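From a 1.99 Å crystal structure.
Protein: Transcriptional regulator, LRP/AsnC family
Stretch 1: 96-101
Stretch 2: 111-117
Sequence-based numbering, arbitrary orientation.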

# COMPACT_ATOMS: atom_id res chain seq x y z
N PRO G 96 8.46 24.97 16.51
CA PRO G 96 7.44 25.98 16.17
C PRO G 96 6.83 25.84 14.77
O PRO G 96 5.71 26.32 14.54
N GLU G 97 7.54 25.19 13.85
CA GLU G 97 7.02 24.94 12.51
C GLU G 97 5.88 23.92 12.49
O GLU G 97 5.06 23.96 11.58
N VAL G 98 5.81 23.04 13.49
CA VAL G 98 4.69 22.10 13.62
C VAL G 98 3.58 22.76 14.46
O VAL G 98 3.76 23.01 15.64
N LEU G 99 2.46 23.07 13.82
CA LEU G 99 1.27 23.64 14.48
C LEU G 99 0.41 22.58 15.17
O LEU G 99 -0.14 22.81 16.24
N SER G 100 0.28 21.41 14.57
CA SER G 100 -0.54 20.38 15.16
C SER G 100 0.06 19.01 14.92
O SER G 100 0.75 18.78 13.92
N CYS G 101 -0.18 18.13 15.88
CA CYS G 101 0.28 16.76 15.85
C CYS G 101 -0.78 15.91 16.53
O CYS G 101 -1.16 16.18 17.67
N LEU G 111 0.06 12.29 12.74
CA LEU G 111 -0.08 13.24 11.65
C LEU G 111 0.27 14.65 12.11
O LEU G 111 -0.34 15.16 13.04
N LEU G 112 1.23 15.27 11.42
CA LEU G 112 1.73 16.59 11.75
C LEU G 112 1.35 17.57 10.65
O LEU G 112 1.33 17.23 9.47
N GLN G 113 1.04 18.80 11.04
CA GLN G 113 0.74 19.86 10.08
C GLN G 113 1.74 20.98 10.36
O GLN G 113 1.87 21.43 11.50
N ALA G 114 2.50 21.38 9.34
CA ALA G 114 3.65 22.27 9.52
C ALA G 114 3.81 23.27 8.40
O ALA G 114 3.38 23.03 7.27
N PHE G 115 4.45 24.40 8.70
CA PHE G 115 4.62 25.48 7.74
C PHE G 115 6.08 25.82 7.51
O PHE G 115 6.87 25.87 8.46
N PHE G 116 6.42 26.06 6.25
CA PHE G 116 7.79 26.41 5.85
C PHE G 116 7.75 27.43 4.75
O PHE G 116 6.71 27.60 4.10
N THR G 117 8.86 28.13 4.56
CA THR G 117 8.97 29.11 3.49
C THR G 117 8.99 28.42 2.13
O THR G 117 8.35 28.86 1.19

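The two stretches run antiparallel, their strand axes at 171° and 4.7 Å apart at closest approach, and bury 493 Å² between them. Several of their side chains meet on the faces of the sheet, and a beta bulge between Val-98 and Ser-100 sets the pattern. Here the carbonyl of Gln-113 serves two successive amides: Leu-99 N donates to Gln-113 O at 2.9 Å, and Ser-100 N makes a weak hydrogen bond to the same Gln-113 O at 3.5 Å. Regular pairing resumes beyond the bulge, with Gln-113 N donating to Ser-100 O at 2.9 Å, while at the other end Phe-115 N reaches Glu-97 O at 3.0 Å.

One face carries Val-98, Cys-101, Leu-112 and Ala-114. Val-98, a t rotamer, lies across from Ala-114, where the strands come close enough to bring their CA atoms within 4.2 Å. The small methyl of Ala-114 leaves room for the valine's branches, both of which meet Leu-112: Val-98 CG2 lies 4.2 Å from Ala-114 CB and also 4.2 Å from Leu-112 CD2, and Val-98 CG1 is 4.1 Å from Leu-112 CG. Leu-112 adopts the m, p conformation (chi1 -73°, chi2 59°), and its forked end packs beside both Val-98 and Cys-101. The t rotamer of Cys-101 brings its sulfur against this fork, with Cys-101 SG 3.6 Å from Leu-112 CD1. The result is a continuous apolar patch in which the leucine touches both the valine and the cysteine.

The face bearing Ser-100 and Gln-113 is more polar in composition, but its side-chain contact is one of shape. Ser-100 is in the p rotamer, and the Gln-113 atom nearest to Ser-100 OG is Gln-113 CB at 3.4 Å. In Gln-113, chi1 and chi2 are both t, and Gln-113 OE1 lies 3.8 Å from Ser-100 OG.

Leu-99 and Phe-115 both set off sideways from their strands, yet they meet. Leu-99 is m, p, and its CD2 methyl approaches the Phe-115 ring obliquely, with Leu-99 CD2 3.9 Å from Phe-115 CD2; the phenyl, with chi1 at -89° (m), lies alongside this branched tip. A second aromatic contact lies near the start of the first stretch. Phe-116 leaves its backbone sideways, but its m rotamer brings the end of the ring nearer, so that Phe-116 CE1 is 3.9 Å from Glu-97 CG, again obliquely. Glu-97, p at chi1 (46°) and m at chi2 (-86°), thus presents its aliphatic portion to the ring, while its carboxylate continues beyond this contact. Pro-96 and Thr-117 remain out of reach.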

# COMPACT_ATOMS: atom_id res chain seq x y z
CB PRO G 96 8.20 27.31 16.29
CG PRO G 96 9.49 26.99 16.97
CD PRO G 96 9.80 25.58 16.64
CB GLU G 97 8.12 24.53 11.53
CG GLU G 97 9.09 23.47 12.04
CD GLU G 97 10.25 24.05 12.82
OE1 GLU G 97 11.16 24.61 12.20
OE2 GLU G 97 10.23 23.93 14.06
CB VAL G 98 5.13 20.75 14.25
CG1 VAL G 98 3.97 19.77 14.38
CG2 VAL G 98 6.25 20.14 13.45
CB LEU G 99 0.40 24.36 13.46
CG LEU G 99 0.85 25.79 13.11
CD1 LEU G 99 2.27 25.80 12.55
CD2 LEU G 99 -0.14 26.45 12.14
CB SER G 100 -2.01 20.49 14.69
OG SER G 100 -2.14 20.22 13.31
CB CYS G 101 1.60 16.62 16.60
SG CYS G 101 2.22 14.94 16.68
CB LEU G 111 -1.48 13.23 11.08
CG LEU G 111 -1.61 14.13 9.84
CD1 LEU G 111 -0.73 13.63 8.63
CD2 LEU G 111 -3.07 14.26 9.46
CB LEU G 112 3.25 16.56 11.91
CG LEU G 112 3.83 15.89 13.16
CD1 LEU G 112 3.41 14.44 13.28
CD2 LEU G 112 5.34 16.01 13.14
CB GLN G 113 -0.72 20.32 10.24
CG GLN G 113 -1.28 21.13 9.05
CD GLN G 113 -2.78 21.46 9.17
OE1 GLN G 113 -3.55 20.78 9.85
NE2 GLN G 113 -3.19 22.53 8.49
CB ALA G 114 4.94 21.46 9.66
CB PHE G 115 3.88 26.71 8.23
CG PHE G 115 2.46 26.77 7.80
CD1 PHE G 115 2.12 27.31 6.56
CD2 PHE G 115 1.45 26.31 8.62
CE1 PHE G 115 0.79 27.39 6.16
CE2 PHE G 115 0.11 26.39 8.22
CZ PHE G 115 -0.21 26.93 6.99
CB PHE G 116 8.54 25.16 5.38
CG PHE G 116 8.57 24.07 6.41
CD1 PHE G 116 9.63 23.97 7.30
CD2 PHE G 116 7.52 23.19 6.51
CE1 PHE G 116 9.64 22.98 8.26
CE2 PHE G 116 7.52 22.19 7.47
CZ PHE G 116 8.58 22.09 8.35
CB THR G 117 10.23 29.98 3.60
OG1 THR G 117 11.38 29.13 3.58
CG2 THR G 117 10.22 30.80 4.89